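Local atomic coordinates of Esterase/lipase (Lactobacillus rhamnosus, PDB entry 4N5H), a protein that probably hydrolyses carboxylic esters, and may also transfer acyl groups, as an alpha/beta-hydrolase-fold esterase. Residues D118-L123 against C157-A162. The protein carries 1 engineered substitution. Sequence-based numbering, arbitrary orientation.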
loop_
_atom_site.group_PDB
_atom_site.type_symbol
_atom_site.label_atom_id
_atom_site.label_comp_id
_atom_site.label_asym_id
_atom_site.label_seq_id
_atom_site.Cartn_x
_atom_site.Cartn_y
_atom_site.Cartn_z
ATOM N N ASP A 118 2.812 -6.234 -32.941
ATOM C CA ASP A 118 2.814 -6.614 -31.500
ATOM C C ASP A 118 1.498 -7.230 -31.101
ATOM O O ASP A 118 1.444 -8.293 -30.469
ATOM C CB ASP A 118 3.092 -5.407 -30.612
ATOM C CG ASP A 118 4.544 -4.926 -30.697
ATOM O OD1 ASP A 118 5.415 -5.651 -31.278
ATOM O OD2 ASP A 118 4.830 -3.820 -30.181
ATOM N N ILE A 119 0.413 -6.596 -31.514
ATOM C CA ILE A 119 -0.930 -7.188 -31.185
ATOM C C ILE A 119 -1.129 -8.562 -31.767
ATOM O O ILE A 119 -1.543 -9.497 -31.061
ATOM C CB ILE A 119 -2.081 -6.194 -31.521
ATOM C CG1 ILE A 119 -2.000 -4.904 -30.755
ATOM C CG2 ILE A 119 -3.402 -6.823 -31.345
ATOM C CD1 ILE A 119 -2.813 -3.721 -31.266
ATOM N N PHE A 120 -0.773 -8.759 -33.058
ATOM C CA PHE A 120 -0.913 -10.083 -33.650
ATOM C C PHE A 120 0.009 -11.114 -32.973
ATOM O O PHE A 120 -0.364 -12.269 -32.819
ATOM C CB PHE A 120 -0.650 -10.040 -35.160
ATOM C CG PHE A 120 -1.888 -9.860 -35.951
ATOM C CD1 PHE A 120 -2.358 -8.543 -36.171
ATOM C CD2 PHE A 120 -2.611 -10.945 -36.402
ATOM C CE1 PHE A 120 -3.526 -8.348 -36.853
ATOM C CE2 PHE A 120 -3.796 -10.775 -37.101
ATOM C CZ PHE A 120 -4.279 -9.491 -37.255
ATOM N N ALA A 121 1.187 -10.688 -32.499
ATOM C CA ALA A 121 2.039 -11.625 -31.767
ATOM C C ALA A 121 1.452 -12.068 -30.440
ATOM O O ALA A 121 1.528 -13.265 -30.073
ATOM C CB ALA A 121 3.407 -10.985 -31.468
ATOM N N SER A 122 0.753 -11.134 -29.746
ATOM C CA SER A 122 0.034 -11.503 -28.509
ATOM C C SER A 122 -1.110 -12.434 -28.823
ATOM O O SER A 122 -1.336 -13.400 -28.074
ATOM C CB SER A 122 -0.474 -10.287 -27.735
ATOM O OG SER A 122 -1.585 -9.642 -28.310
ATOM N N LEU A 123 -1.788 -12.251 -29.948
ATOM C CA LEU A 123 -2.899 -13.179 -30.314
ATOM C C LEU A 123 -2.331 -14.563 -30.660
ATOM O O LEU A 123 -2.868 -15.576 -30.280
ATOM C CB LEU A 123 -3.665 -12.670 -31.555
ATOM C CG LEU A 123 -4.286 -11.271 -31.474
ATOM C CD1 LEU A 123 -4.942 -10.893 -32.798
ATOM C CD2 LEU A 123 -5.282 -11.195 -30.440
ATOM N N CYS A 157 -10.141 -6.431 -39.349
ATOM C CA CYS A 157 -10.087 -6.475 -40.818
ATOM C C CYS A 157 -8.890 -7.247 -41.331
ATOM O O CYS A 157 -8.990 -8.086 -42.260
ATOM C CB CYS A 157 -10.009 -5.070 -41.360
ATOM S SG CYS A 157 -11.526 -4.096 -41.093
ATOM N N ILE A 158 -7.748 -6.988 -40.714
ATOM C CA ILE A 158 -6.498 -7.656 -41.126
ATOM C C ILE A 158 -6.619 -9.142 -40.974
ATOM O O ILE A 158 -6.173 -9.902 -41.840
ATOM C CB ILE A 158 -5.269 -7.095 -40.399
ATOM C CG1 ILE A 158 -5.070 -5.619 -40.719
ATOM C CG2 ILE A 158 -4.007 -7.899 -40.720
ATOM C CD1 ILE A 158 -4.238 -4.871 -39.718
ATOM N N GLN A 159 -7.226 -9.629 -39.911
ATOM C CA GLN A 159 -7.383 -11.029 -39.709
ATOM C C GLN A 159 -8.182 -11.709 -40.842
ATOM O O GLN A 159 -8.033 -12.914 -41.017
ATOM C CB GLN A 159 -8.018 -11.258 -38.327
ATOM C CG GLN A 159 -8.498 -12.662 -38.037
ATOM C CD GLN A 159 -7.399 -13.705 -37.897
ATOM O OE1 GLN A 159 -6.231 -13.372 -37.816
ATOM N NE2 GLN A 159 -7.794 -14.965 -37.809
ATOM N N GLN A 160 -9.036 -10.963 -41.563
ATOM C CA GLN A 160 -9.847 -11.565 -42.585
ATOM C C GLN A 160 -9.199 -11.472 -43.985
ATOM O O GLN A 160 -9.757 -11.975 -44.951
ATOM C CB GLN A 160 -11.186 -10.842 -42.685
ATOM C CG GLN A 160 -11.864 -10.521 -41.470
ATOM C CD GLN A 160 -11.868 -11.629 -40.482
ATOM O OE1 GLN A 160 -11.923 -12.829 -40.845
ATOM N NE2 GLN A 160 -11.804 -11.219 -39.128
ATOM N N SER A 161 -8.098 -10.754 -44.135
ATOM C CA SER A 161 -7.616 -10.341 -45.456
ATOM C C SER A 161 -6.153 -10.714 -45.685
ATOM O O SER A 161 -5.220 -10.181 -45.056
ATOM C CB SER A 161 -7.709 -8.863 -45.634
ATOM O OG SER A 161 -6.968 -8.367 -46.755
ATOM N N ALA A 162 -5.904 -11.617 -46.645
ATOM C CA ALA A 162 -4.523 -11.985 -46.987
ATOM C C ALA A 162 -3.695 -10.765 -47.458
ATOM O O ALA A 162 -2.515 -10.604 -47.073
ATOM C CB ALA A 162 -4.514 -13.021 -48.128
#
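Phe-120, on helix 112-129, faces the turn in which helix 147-158 gives way to the next helix, and its CA lies 8.9 Å from the CA of Gln-159, the shortest such distance between the segments. The separation is spanned mainly by the ring of Phe-120, met from the far side by Ile-158 and by the amide oxygen of Gln-159, a simple example of an aromatic ring reaching from one helix to the end of another. The outer carbons of the Phe-120 ring meet the first two residues, Ile-158 and Gln-159, of a type I turn that runs to Ser-161. CZ of Phe-120 lies 3.8 Å from CG2 of Ile-158, the methyl held anti to the backbone N. CE2 of Phe-120 has OE1 of Gln-159 at 3.6 Å. That oxygen sits at the ring's edge, near its plane, with amide and ring only 26° apart. Gln-159 carries its amide there through a bend at chi2 (68°), and its NE2 is hydrogen-bonded to the carbonyl O of Val-173. On one face of the Phe-120 ring lies CD1 of Leu-123, 4.3 Å above the plane and offset toward the rim. Replacing Phe-120 by an alanine would probably open a gap beside Ile-158 and deprive the Gln-159 amide of its aromatic neighbour. Val-155, touched by Ile-119, Phe-120 and Leu-123, continues the apolar contact back along helix 147-158. The arrangement is buried helix-to-helix packing of the alpha/beta-hydrolase fold, in which helix 112-129 meets the C-terminal end of the helix that follows the probable nucleophile elbow.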